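PDB 4CVU: beta-mannosidase from Trichoderma harzianum, which probably hydrolyses terminal beta-linked mannose residues of mannan-derived oligosaccharides and glycan chains, as a family 2 glycoside hydrolase. Local coordinates for residues 608-612 against 613-617; 759-762 against 763-767; 96-100 against 101-105; 174-177 against 178-181. All blocks are in the same frame, centred on the assembly; numbering follows the deposited sequence. Where two conformers were deposited one is given.

Contact 1: 608-612 against 613-617; sequences QAVDP and EELSF. With CD (cadmium ion), chain N; CD (cadmium ion), chain M; CA (calcium ion), chain B; NAG (2-acetamido-2-deoxy-beta-D-glucopyranose), chain C.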
loop_
_atom_site.group_PDB
_atom_site.type_symbol
_atom_site.label_atom_id
_atom_site.label_comp_id
_atom_site.label_asym_id
_atom_site.label_seq_id
_atom_site.Cartn_x
_atom_site.Cartn_y
_atom_site.Cartn_z
ATOM N N GLN A 608 -0.160 -4.839 -5.251
ATOM C CA GLN A 608 0.697 -3.823 -5.838
ATOM C C GLN A 608 0.077 -2.429 -5.726
ATOM O O GLN A 608 0.797 -1.464 -5.684
ATOM C CB GLN A 608 0.946 -4.137 -7.324
ATOM C CG GLN A 608 1.689 -5.435 -7.563
ATOM C CD GLN A 608 1.733 -5.840 -9.028
ATOM O OE1 GLN A 608 1.276 -5.117 -9.926
ATOM N NE2 GLN A 608 2.309 -6.997 -9.277
ATOM N N ALA A 609 -1.263 -2.348 -5.792
ATOM C CA ALA A 609 -1.972 -1.098 -6.043
ATOM C C ALA A 609 -2.863 -0.631 -4.912
ATOM O O ALA A 609 -3.168 0.533 -4.841
ATOM C CB ALA A 609 -2.815 -1.244 -7.324
ATOM N N VAL A 610 -3.265 -1.523 -4.012
ATOM C CA VAL A 610 -4.289 -1.246 -3.012
ATOM C C VAL A 610 -3.817 -1.504 -1.577
ATOM O O VAL A 610 -3.073 -2.447 -1.344
ATOM C CB VAL A 610 -5.518 -2.126 -3.339
ATOM C CG1 VAL A 610 -6.422 -2.286 -2.154
ATOM C CG2 VAL A 610 -6.291 -1.524 -4.497
ATOM N N ASP A 611 -4.320 -0.718 -0.617
ATOM C CA ASP A 611 -3.970 -0.906 0.801
ATOM C C ASP A 611 -4.345 -2.271 1.325
ATOM O O ASP A 611 -5.344 -2.859 0.880
ATOM C CB ASP A 611 -4.639 0.137 1.687
ATOM C CG ASP A 611 -4.210 1.504 1.357
ATOM O OD1 ASP A 611 -3.200 1.610 0.636
ATOM O OD2 ASP A 611 -4.927 2.514 1.701
ATOM N N PRO A 612 -3.542 -2.804 2.242
ATOM C CA PRO A 612 -3.835 -4.097 2.885
ATOM C C PRO A 612 -5.277 -4.171 3.397
ATOM O O PRO A 612 -5.986 -5.130 3.086
ATOM C CB PRO A 612 -2.838 -4.152 4.065
ATOM C CG PRO A 612 -1.696 -3.281 3.642
ATOM C CD PRO A 612 -2.275 -2.206 2.725
ATOM N N GLU A 613 -5.773 -3.141 4.089
ATOM C CA GLU A 613 -7.151 -3.217 4.598
ATOM C C GLU A 613 -8.236 -3.245 3.505
ATOM O O GLU A 613 -9.411 -3.509 3.782
ATOM C CB GLU A 613 -7.471 -2.086 5.558
ATOM C CG GLU A 613 -7.642 -0.741 4.847
ATOM C CD GLU A 613 -8.114 0.352 5.806
ATOM O OE1 GLU A 613 -8.535 -0.044 6.930
ATOM O OE2 GLU A 613 -8.043 1.554 5.426
ATOM N N GLU A 614 -7.861 -2.907 2.283
ATOM C CA GLU A 614 -8.795 -2.931 1.169
ATOM C C GLU A 614 -8.856 -4.243 0.399
ATOM O O GLU A 614 -9.526 -4.321 -0.608
ATOM C CB GLU A 614 -8.463 -1.769 0.185
ATOM C CG GLU A 614 -8.757 -0.389 0.741
ATOM C CD GLU A 614 -10.218 -0.191 1.072
ATOM O OE1 GLU A 614 -11.097 -0.178 0.189
ATOM O OE2 GLU A 614 -10.515 0.002 2.246
ATOM N N LEU A 615 -8.162 -5.274 0.870
ATOM C CA LEU A 615 -8.116 -6.538 0.180
ATOM C C LEU A 615 -9.296 -7.440 0.540
ATOM O O LEU A 615 -9.142 -8.422 1.245
ATOM C CB LEU A 615 -6.803 -7.249 0.503
ATOM C CG LEU A 615 -5.516 -6.529 0.097
ATOM C CD1 LEU A 615 -4.307 -7.271 0.642
ATOM C CD2 LEU A 615 -5.338 -6.368 -1.409
ATOM N N SER A 616 -10.482 -7.108 0.043
ATOM C CA SER A 616 -11.624 -8.014 0.174
ATOM C C SER A 616 -12.481 -7.860 -1.039
ATOM O O SER A 616 -12.455 -6.831 -1.706
ATOM C CB SER A 616 -12.425 -7.797 1.477
ATOM O OG SER A 616 -13.078 -6.537 1.441
ATOM N N PHE A 617 -13.243 -8.888 -1.362
ATOM C CA PHE A 617 -13.889 -8.967 -2.670
ATOM C C PHE A 617 -14.608 -7.655 -3.001
ATOM O O PHE A 617 -14.523 -7.147 -4.083
ATOM C CB PHE A 617 -14.825 -10.167 -2.706
ATOM C CG PHE A 617 -15.283 -10.570 -4.092
ATOM C CD1 PHE A 617 -16.406 -10.010 -4.652
ATOM C CD2 PHE A 617 -14.613 -11.550 -4.810
ATOM C CE1 PHE A 617 -16.884 -10.403 -5.930
ATOM C CE2 PHE A 617 -15.062 -11.951 -6.075
ATOM C CZ PHE A 617 -16.193 -11.348 -6.659
HETATM CD CD CD N . -3.307 4.231 1.508
HETATM CD CD CD M . -9.282 2.202 7.572
HETATM CA CA CA B . -12.618 0.181 2.611
HETATM C C1 NAG C . -20.363 -8.335 -3.329
HETATM C C2 NAG C . -20.832 -9.749 -3.057
HETATM C C3 NAG C . -22.121 -10.102 -3.801
HETATM C C4 NAG C . -23.208 -9.028 -3.688
HETATM C C5 NAG C . -22.569 -7.716 -4.022
HETATM C C6 NAG C . -23.551 -6.546 -3.919
HETATM C C7 NAG C . -19.073 -11.378 -2.586
HETATM C C8 NAG C . -18.128 -12.420 -3.123
HETATM N N2 NAG C . -19.829 -10.729 -3.454
HETATM O O3 NAG C . -22.624 -11.326 -3.321
HETATM O O4 NAG C . -24.257 -9.234 -4.607
HETATM O O5 NAG C . -21.469 -7.464 -3.171
HETATM O O6 NAG C . -24.073 -6.459 -2.606
HETATM O O7 NAG C . -19.131 -11.192 -1.363
HETATM O O HOH W 1 -6.585 3.070 3.731
HETATM O O HOH W 2 -14.371 -1.036 2.230
HETATM O O HOH W 3 -7.347 2.612 8.510
HETATM O O HOH W 4 -11.135 1.675 6.562
HETATM O O HOH W 5 -10.496 2.106 9.807
HETATM O O HOH W 6 -4.412 6.628 2.007
#

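Contact 2: 759-762 against 763-767; sequences SDLW and EPVAG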
loop_
_atom_site.group_PDB
_atom_site.type_symbol
_atom_site.label_atom_id
_atom_site.label_comp_id
_atom_site.label_asym_id
_atom_site.label_seq_id
_atom_site.Cartn_x
_atom_site.Cartn_y
_atom_site.Cartn_z
ATOM N N SER A 759 -7.952 -30.116 -35.666
ATOM C CA SER A 759 -6.543 -29.888 -36.036
ATOM C C SER A 759 -6.418 -28.651 -36.894
ATOM O O SER A 759 -7.218 -28.476 -37.799
ATOM C CB SER A 759 -5.990 -31.098 -36.816
ATOM O OG SER A 759 -4.749 -30.799 -37.409
ATOM N N ASP A 760 -5.417 -27.804 -36.637
ATOM C CA ASP A 760 -5.199 -26.649 -37.508
ATOM C C ASP A 760 -4.084 -26.825 -38.562
ATOM O O ASP A 760 -3.701 -25.864 -39.256
ATOM C CB ASP A 760 -4.979 -25.381 -36.686
ATOM C CG ASP A 760 -3.624 -25.332 -36.007
ATOM O OD1 ASP A 760 -2.820 -26.312 -36.098
ATOM O OD2 ASP A 760 -3.381 -24.292 -35.365
ATOM N N LEU A 761 -3.556 -28.039 -38.644
ATOM C CA LEU A 761 -2.472 -28.343 -39.568
ATOM C C LEU A 761 -2.989 -28.314 -41.004
ATOM O O LEU A 761 -4.199 -28.463 -41.245
ATOM C CB LEU A 761 -1.860 -29.705 -39.244
ATOM C CG LEU A 761 -1.246 -29.838 -37.853
ATOM C CD1 LEU A 761 -0.957 -31.307 -37.563
ATOM C CD2 LEU A 761 0.008 -28.990 -37.684
ATOM N N TRP A 762 -2.074 -28.114 -41.947
ATOM C CA TRP A 762 -2.447 -27.965 -43.371
ATOM C C TRP A 762 -2.398 -29.292 -44.149
ATOM O O TRP A 762 -2.377 -29.301 -45.370
ATOM C CB TRP A 762 -1.581 -26.907 -44.072
ATOM C CG TRP A 762 -1.630 -25.501 -43.441
ATOM C CD1 TRP A 762 -2.451 -25.073 -42.419
ATOM C CD2 TRP A 762 -0.857 -24.368 -43.829
ATOM N NE1 TRP A 762 -2.214 -23.764 -42.155
ATOM C CE2 TRP A 762 -1.225 -23.306 -42.985
ATOM C CE3 TRP A 762 0.137 -24.149 -44.798
ATOM C CZ2 TRP A 762 -0.634 -22.034 -43.080
ATOM C CZ3 TRP A 762 0.719 -22.895 -44.889
ATOM C CH2 TRP A 762 0.331 -21.854 -44.036
ATOM N N GLU A 763 -2.385 -30.392 -43.427
ATOM C CA GLU A 763 -2.435 -31.739 -44.010
ATOM C C GLU A 763 -3.179 -32.660 -43.027
ATOM O O GLU A 763 -3.189 -32.395 -41.823
ATOM C CB GLU A 763 -1.028 -32.273 -44.251
ATOM C CG GLU A 763 -0.248 -32.527 -42.969
ATOM C CD GLU A 763 1.229 -32.764 -43.195
ATOM O OE1 GLU A 763 1.814 -32.165 -44.135
ATOM O OE2 GLU A 763 1.811 -33.547 -42.409
ATOM N N PRO A 764 -3.820 -33.718 -43.542
ATOM C CA PRO A 764 -4.405 -34.711 -42.644
ATOM C C PRO A 764 -3.399 -35.267 -41.633
ATOM O O PRO A 764 -2.206 -35.314 -41.910
ATOM C CB PRO A 764 -4.909 -35.813 -43.599
ATOM C CG PRO A 764 -4.455 -35.431 -44.974
ATOM C CD PRO A 764 -4.186 -33.967 -44.946
ATOM N N VAL A 765 -3.891 -35.629 -40.449
ATOM C CA VAL A 765 -3.115 -36.377 -39.462
ATOM C C VAL A 765 -3.951 -37.494 -38.864
ATOM O O VAL A 765 -5.178 -37.424 -38.846
ATOM C CB VAL A 765 -2.591 -35.497 -38.309
ATOM C CG1 VAL A 765 -1.662 -34.444 -38.857
ATOM C CG2 VAL A 765 -3.721 -34.826 -37.537
ATOM N N ALA A 766 -3.260 -38.520 -38.382
ATOM C CA ALA A 766 -3.870 -39.631 -37.674
ATOM C C ALA A 766 -3.286 -39.694 -36.270
ATOM O O ALA A 766 -2.199 -39.189 -36.014
ATOM C CB ALA A 766 -3.598 -40.935 -38.413
ATOM N N GLY A 767 -4.015 -40.323 -35.367
ATOM C CA GLY A 767 -3.534 -40.501 -34.003
ATOM C C GLY A 767 -4.521 -41.260 -33.155
ATOM O O GLY A 767 -5.394 -41.951 -33.671
HETATM O O HOH W 7 -5.148 -32.145 -39.748
#

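Contact 3: 96-100 against 101-105; sequences GLSKH and SDIAT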
loop_
_atom_site.group_PDB
_atom_site.type_symbol
_atom_site.label_atom_id
_atom_site.label_comp_id
_atom_site.label_asym_id
_atom_site.label_seq_id
_atom_site.Cartn_x
_atom_site.Cartn_y
_atom_site.Cartn_z
ATOM N N GLY A 96 24.971 25.014 -29.267
ATOM C CA GLY A 96 25.548 24.306 -30.411
ATOM C C GLY A 96 24.813 24.366 -31.752
ATOM O O GLY A 96 25.133 23.609 -32.652
ATOM N N LEU A 97 23.818 25.233 -31.900
ATOM C CA LEU A 97 23.156 25.390 -33.205
ATOM C C LEU A 97 23.954 26.435 -34.017
ATOM O O LEU A 97 24.410 27.433 -33.462
ATOM C CB LEU A 97 21.686 25.828 -33.059
ATOM C CG LEU A 97 20.748 24.926 -32.222
ATOM C CD1 LEU A 97 19.450 25.651 -31.892
ATOM C CD2 LEU A 97 20.451 23.625 -32.941
ATOM N N SER A 98 24.147 26.185 -35.310
ATOM C CA SER A 98 24.759 27.176 -36.190
ATOM C C SER A 98 23.780 28.308 -36.481
ATOM O O SER A 98 22.598 28.063 -36.737
ATOM C CB SER A 98 25.190 26.551 -37.516
ATOM O OG SER A 98 25.690 27.559 -38.396
ATOM N N LYS A 99 24.287 29.537 -36.467
ATOM C CA LYS A 99 23.483 30.721 -36.785
ATOM C C LYS A 99 23.708 31.251 -38.212
ATOM O O LYS A 99 23.254 32.347 -38.539
ATOM C CB LYS A 99 23.747 31.830 -35.757
ATOM C CG LYS A 99 23.338 31.441 -34.323
ATOM C CD LYS A 99 22.735 32.606 -33.545
ATOM C CE LYS A 99 21.315 32.927 -34.002
ATOM N NZ LYS A 99 20.621 33.917 -33.124
ATOM N N HIS A 100 24.376 30.466 -39.058
ATOM C CA HIS A 100 24.563 30.837 -40.463
ATOM C C HIS A 100 23.227 30.729 -41.194
ATOM O O HIS A 100 22.511 29.750 -41.038
ATOM C CB HIS A 100 25.608 29.937 -41.141
ATOM C CG HIS A 100 26.972 29.989 -40.505
ATOM N ND1 HIS A 100 27.834 28.910 -40.493
ATOM C CD2 HIS A 100 27.617 30.987 -39.849
ATOM C CE1 HIS A 100 28.951 29.245 -39.869
ATOM N NE2 HIS A 100 28.844 30.498 -39.467
ATOM N N SER A 101 22.887 31.731 -41.999
ATOM C CA SER A 101 21.599 31.736 -42.721
ATOM C C SER A 101 21.596 30.843 -43.989
ATOM O O SER A 101 20.563 30.700 -44.652
ATOM C CB SER A 101 21.197 33.173 -43.044
ATOM O OG SER A 101 22.123 33.753 -43.940
ATOM N N ASP A 102 22.751 30.235 -44.298
ATOM C CA ASP A 102 22.862 29.132 -45.288
ATOM C C ASP A 102 22.135 27.846 -44.820
ATOM O O ASP A 102 22.092 26.845 -45.556
ATOM C CB ASP A 102 24.348 28.772 -45.536
ATOM C CG ASP A 102 24.976 29.544 -46.697
ATOM O OD1 ASP A 102 24.482 30.601 -47.093
ATOM O OD2 ASP A 102 25.989 29.081 -47.212
ATOM N N ILE A 103 21.571 27.885 -43.609
ATOM C CA ILE A 103 21.140 26.678 -42.888
ATOM C C ILE A 103 19.650 26.707 -42.526
ATOM O O ILE A 103 19.129 27.725 -42.099
ATOM C CB ILE A 103 22.035 26.485 -41.642
ATOM C CG1 ILE A 103 23.318 25.766 -42.058
ATOM C CG2 ILE A 103 21.322 25.703 -40.546
ATOM C CD1 ILE A 103 24.465 25.945 -41.099
ATOM N N ALA A 104 18.972 25.583 -42.722
ATOM C CA ALA A 104 17.573 25.450 -42.333
ATOM C C ALA A 104 17.502 24.657 -41.014
ATOM O O ALA A 104 18.077 23.571 -40.910
ATOM C CB ALA A 104 16.771 24.747 -43.413
ATOM N N THR A 105 16.790 25.210 -40.030
ATOM C CA THR A 105 16.641 24.575 -38.724
ATOM C C THR A 105 15.200 24.133 -38.550
ATOM O O THR A 105 14.298 24.964 -38.544
ATOM C CB THR A 105 17.016 25.551 -37.594
ATOM O OG1 THR A 105 18.364 26.016 -37.776
ATOM C CG2 THR A 105 16.921 24.877 -36.217
#

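Contact 4: 174-177 against 178-181; sequences HWPA and SVVY. With NAG (2-acetamido-2-deoxy-beta-D-glucopyranose), chain J; NAG (2-acetamido-2-deoxy-beta-D-glucopyranose), chain L.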
loop_
_atom_site.group_PDB
_atom_site.type_symbol
_atom_site.label_atom_id
_atom_site.label_comp_id
_atom_site.label_asym_id
_atom_site.label_seq_id
_atom_site.Cartn_x
_atom_site.Cartn_y
_atom_site.Cartn_z
ATOM N N HIS A 174 -23.619 17.655 -32.979
ATOM C CA HIS A 174 -23.992 16.967 -31.762
ATOM C C HIS A 174 -24.733 15.694 -32.110
ATOM O O HIS A 174 -25.349 15.600 -33.173
ATOM C CB HIS A 174 -24.841 17.876 -30.871
ATOM C CG HIS A 174 -24.094 19.079 -30.401
ATOM N ND1 HIS A 174 -24.122 20.281 -31.072
ATOM C CD2 HIS A 174 -23.233 19.240 -29.368
ATOM C CE1 HIS A 174 -23.346 21.147 -30.446
ATOM N NE2 HIS A 174 -22.780 20.537 -29.419
ATOM N N TRP A 175 -24.649 14.723 -31.206
ATOM C CA TRP A 175 -25.215 13.413 -31.423
ATOM C C TRP A 175 -26.103 13.094 -30.229
ATOM O O TRP A 175 -25.954 13.716 -29.151
ATOM C CB TRP A 175 -24.089 12.359 -31.496
ATOM C CG TRP A 175 -23.207 12.443 -32.680
ATOM C CD1 TRP A 175 -23.303 11.697 -33.818
ATOM C CD2 TRP A 175 -22.071 13.292 -32.852
ATOM N NE1 TRP A 175 -22.305 12.035 -34.691
ATOM C CE2 TRP A 175 -21.528 13.007 -34.122
ATOM C CE3 TRP A 175 -21.458 14.273 -32.062
ATOM C CZ2 TRP A 175 -20.411 13.669 -34.623
ATOM C CZ3 TRP A 175 -20.346 14.938 -32.563
ATOM C CH2 TRP A 175 -19.831 14.632 -33.831
ATOM N N PRO A 176 -26.996 12.109 -30.395
ATOM C CA PRO A 176 -27.788 11.619 -29.266
ATOM C C PRO A 176 -26.901 11.129 -28.130
ATOM O O PRO A 176 -25.787 10.668 -28.369
ATOM C CB PRO A 176 -28.601 10.461 -29.857
ATOM C CG PRO A 176 -28.613 10.723 -31.313
ATOM C CD PRO A 176 -27.348 11.433 -31.647
ATOM N N ALA A 177 -27.412 11.254 -26.910
ATOM C CA ALA A 177 -26.689 10.910 -25.712
ATOM C C ALA A 177 -26.187 9.456 -25.737
ATOM O O ALA A 177 -25.072 9.186 -25.329
ATOM C CB ALA A 177 -27.588 11.148 -24.497
ATOM N N SER A 178 -27.001 8.538 -26.255
ATOM C CA SER A 178 -26.626 7.133 -26.306
ATOM C C SER A 178 -25.428 6.867 -27.236
ATOM O O SER A 178 -24.687 5.910 -27.034
ATOM C CB SER A 178 -27.834 6.252 -26.687
ATOM O OG SER A 178 -28.293 6.525 -27.988
ATOM N N VAL A 179 -25.240 7.733 -28.233
ATOM C CA VAL A 179 -24.152 7.614 -29.197
ATOM C C VAL A 179 -22.818 8.132 -28.614
ATOM O O VAL A 179 -21.771 7.573 -28.911
ATOM C CB VAL A 179 -24.498 8.333 -30.514
ATOM C CG1 VAL A 179 -23.322 8.359 -31.472
ATOM C CG2 VAL A 179 -25.691 7.658 -31.208
ATOM N N VAL A 180 -22.861 9.174 -27.797
ATOM C CA VAL A 180 -21.634 9.781 -27.221
ATOM C C VAL A 180 -21.530 9.564 -25.699
ATOM O O VAL A 180 -20.811 10.260 -24.994
ATOM C CB VAL A 180 -21.559 11.293 -27.559
ATOM C CG1 VAL A 180 -21.426 11.481 -29.061
ATOM C CG2 VAL A 180 -22.769 12.053 -27.032
ATOM N N TYR A 181 -22.282 8.600 -25.198
ATOM C CA TYR A 181 -22.259 8.223 -23.795
ATOM C C TYR A 181 -20.833 7.984 -23.341
ATOM O O TYR A 181 -20.126 7.187 -23.956
ATOM C CB TYR A 181 -23.065 6.946 -23.625
ATOM C CG TYR A 181 -23.127 6.437 -22.208
ATOM C CD1 TYR A 181 -23.767 7.148 -21.221
ATOM C CD2 TYR A 181 -22.563 5.214 -21.874
ATOM C CE1 TYR A 181 -23.838 6.671 -19.912
ATOM C CE2 TYR A 181 -22.609 4.742 -20.578
ATOM C CZ TYR A 181 -23.251 5.472 -19.615
ATOM O OH TYR A 181 -23.297 4.946 -18.350
HETATM C C1 NAG J . -22.277 19.460 -25.387
HETATM C C2 NAG J . -22.756 19.178 -23.975
HETATM C C3 NAG J . -24.264 19.228 -23.799
HETATM C C4 NAG J . -24.896 20.460 -24.452
HETATM C C5 NAG J . -24.305 20.722 -25.834
HETATM C C6 NAG J . -24.821 22.049 -26.410
HETATM C C7 NAG J . -21.394 17.746 -22.583
HETATM C C8 NAG J . -21.051 16.323 -22.256
HETATM N N2 NAG J . -22.300 17.874 -23.550
HETATM O O3 NAG J . -24.494 19.239 -22.405
HETATM O O4 NAG J . -26.274 20.197 -24.607
HETATM O O5 NAG J . -22.873 20.696 -25.802
HETATM O O6 NAG J . -23.768 22.966 -26.659
HETATM O O7 NAG J . -20.840 18.688 -21.983
HETATM C C1 NAG L . -24.186 3.795 -15.158
HETATM C C2 NAG L . -25.394 3.016 -15.598
HETATM C C3 NAG L . -26.333 3.937 -16.360
HETATM C C4 NAG L . -26.645 5.143 -15.471
HETATM C C5 NAG L . -25.348 5.802 -14.992
HETATM C C6 NAG L . -25.579 6.992 -14.068
HETATM C C7 NAG L . -25.474 0.673 -16.352
HETATM C C8 NAG L . -24.880 -0.386 -17.255
HETATM N N2 NAG L . -24.941 1.895 -16.403
HETATM O O3 NAG L . -27.496 3.188 -16.718
HETATM O O4 NAG L . -27.428 6.115 -16.152
HETATM O O5 NAG L . -24.588 4.843 -14.287
HETATM O O6 NAG L . -26.343 6.561 -12.969
HETATM O O7 NAG L . -26.396 0.355 -15.612
#

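Contact 1: 608-612 against 613-617
Two consecutive i to i+3 hydrogen bonds, E614 N to D611 O at 2.9 Å and L615 N to P612 O at 3.1 Å, wind the chain into a short 3-10 turn after the helix 603-609. The side chain of L615 follows its own amide back to P612, with CG 3.3 Å from P612 O. On the outside of the turn three carboxylates fan out, each to a metal ion of its own. D611 holds a cadmium with both oxygens, the shorter bond being OD2 at 2.4 Å. E613, its chain extended beyond CG (chi2 174°), grips a second cadmium with OE1 and OE2, and three waters and H62 of the second subunit fill out the coordination. E614 bends back at chi2 (-61°), which brings OE2 to 2.1 Å from a calcium, while OE1, farther from the ion, is hydrogen-bonded to T621 OG1. One water spans the first two acids, donating to D611 OD2 and to E613 OE2. Further along, the acetamido methyl of an attached N-acetylglucosamine rests over one face of the F617 ring, its C8 3.3 Å above the plane and offset toward the rim. Without that ring, as with an alanine here, the methyl is likely to lose its aromatic floor, and a gap would probably open beside M648 and T649. With three acids so close on one turn, the bound cations and the shared water probably offset much of their mutual repulsion, and the second cadmium ties the turn to the neighbouring subunit.

Contact 2: 759-762 against 763-767
L761 and V765 meet methyl to methyl, CD1 against CG1 at 3.5 Å, tighter than usual for two carbons, with the side chains crossing at about a right angle. The other branch of V765, CG2, faces S759 OG at 4.2 Å, so the valine presents one methyl to a leucine and the other to a hydroxyl. That hydroxyl is anti to its own backbone N (chi1 168°), which turns it forward along the chain to accept a bond from L761 N at 3.3 Å: an ST turn, fairly straight at 160°. A water 2.7 Å from S759 OG also lies within hydrogen-bonding distance of E763 O and bridges the two limbs of the loop. Further out, V795 and V740 pack against this cluster in the Ig-like domain, where the loop leads from strand 752-759 into strand 765-774. The bend also reaches the catalytic barrel: D760 forms a salt bridge with K385, and the W762 ring stacks with that of H380. Apolar methyls thus close the inner side of the connection, while a hydroxyl accepts from L761 N, a water probably helps to serve E763 O, and charge and ring stacking join one domain to the next.

Contact 3: 96-100 against 101-105
S98 OG, which faces the terminal methyl of I103, accepts a bond from the backbone N of H100 at 3.3 Å and a nearly straight 169°. This is an ST turn, and it depends on the hydroxyl standing anti to the serine's own N (chi1 175°), from where it reaches forward to the amide two residues on. The same oxygen lies 3.4 Å from I103 CD1, and S98 CB is nearly as close, at 3.7 Å, so the methyl lies against the end of the serine side chain. I103 gets there by an extended arm (chi2 159°), while its CB sits 3.4 Å from H100 O. A type I beta turn from H100 to I103 brings the two limbs together, although its closing bond, I103 N to H100 O, is weak. The loop passes from strand 87-91 to strand 103-109, and therefore from one sheet of the galactose-binding-like domain to the other. Beside it, Q219 of strand 215-221 donates to S98 O and to T105 OG1, tying both limbs to one side chain. Were S98 an alanine, the H100 amide would probably lose this acceptor and the I103 methyl part of the surface it lies against. The chemistry suggests that the serine hydroxyl and the glutamine add to what the weak turn bond and the pairing with strand 215-221 provide.

Contact 4: 174-177 against 178-181
The CB of W175 is flanked by two valine methyls: V180 CG1 lies 3.7 Å from it and V179 CG1 4.1 Å. Each methyl also reaches part of the indole, that of V179 nearing CD1 on the pyrrole side and that of V180 nearing CE3 on the benzo side, so the root of the tryptophan fills the hollow between neighbouring valines. Both valines cross the tryptophan at about a right angle. With its CG1 anti to the backbone N (chi1 173°), V179 turns that methyl to W175 and keeps CG2 for P176, whose CD lies 4.1 Å away as the two side chains run alongside each other. V180 CG2 drops instead onto P176 O at 3.6 Å. This carbonyl is the pivot of the bend: it accepts V179 N at 3.0 Å, closing a turn of type I geometry, and takes a weak bond from V180 N. The turn belongs to a long connection of the galactose-binding-like domain, between helix 159-168 and strand 215-221, and there it docks on the catalytic barrel: P176 and S178 rest on A501 of helix 490-501, and V179 fits against A498 and L453. Q189 touches both W175 and V180. At the far end Y181 CB lies against A177 O, 3.5 Å away, and its phenol OH extends to within 3.5 Å of C1 of an attached N-acetylglucosamine.

How the contacts relate
The four contacts are separate bends, none touching another. Contacts 3 and 4 both belong to the galactose-binding-like domain, yet their centres are 51 Å apart: the first joins two sheets at the periphery, the second docks the domain on the barrel. Contacts 1 and 4 are the nearest pair, with centres 36 Å and nearest atoms about 21 Å apart, and both carry residues beside attached N-acetylglucosamine. Contact 2, in the Ig-like domain, lies across the chain's centre from contacts 3 and 4, 66 Å from contact 3 between centres; like contact 4 it meets the barrel. Contact 1 alone coordinates metal ions and reaches the second subunit. No substrate or inhibitor is bound at any of them.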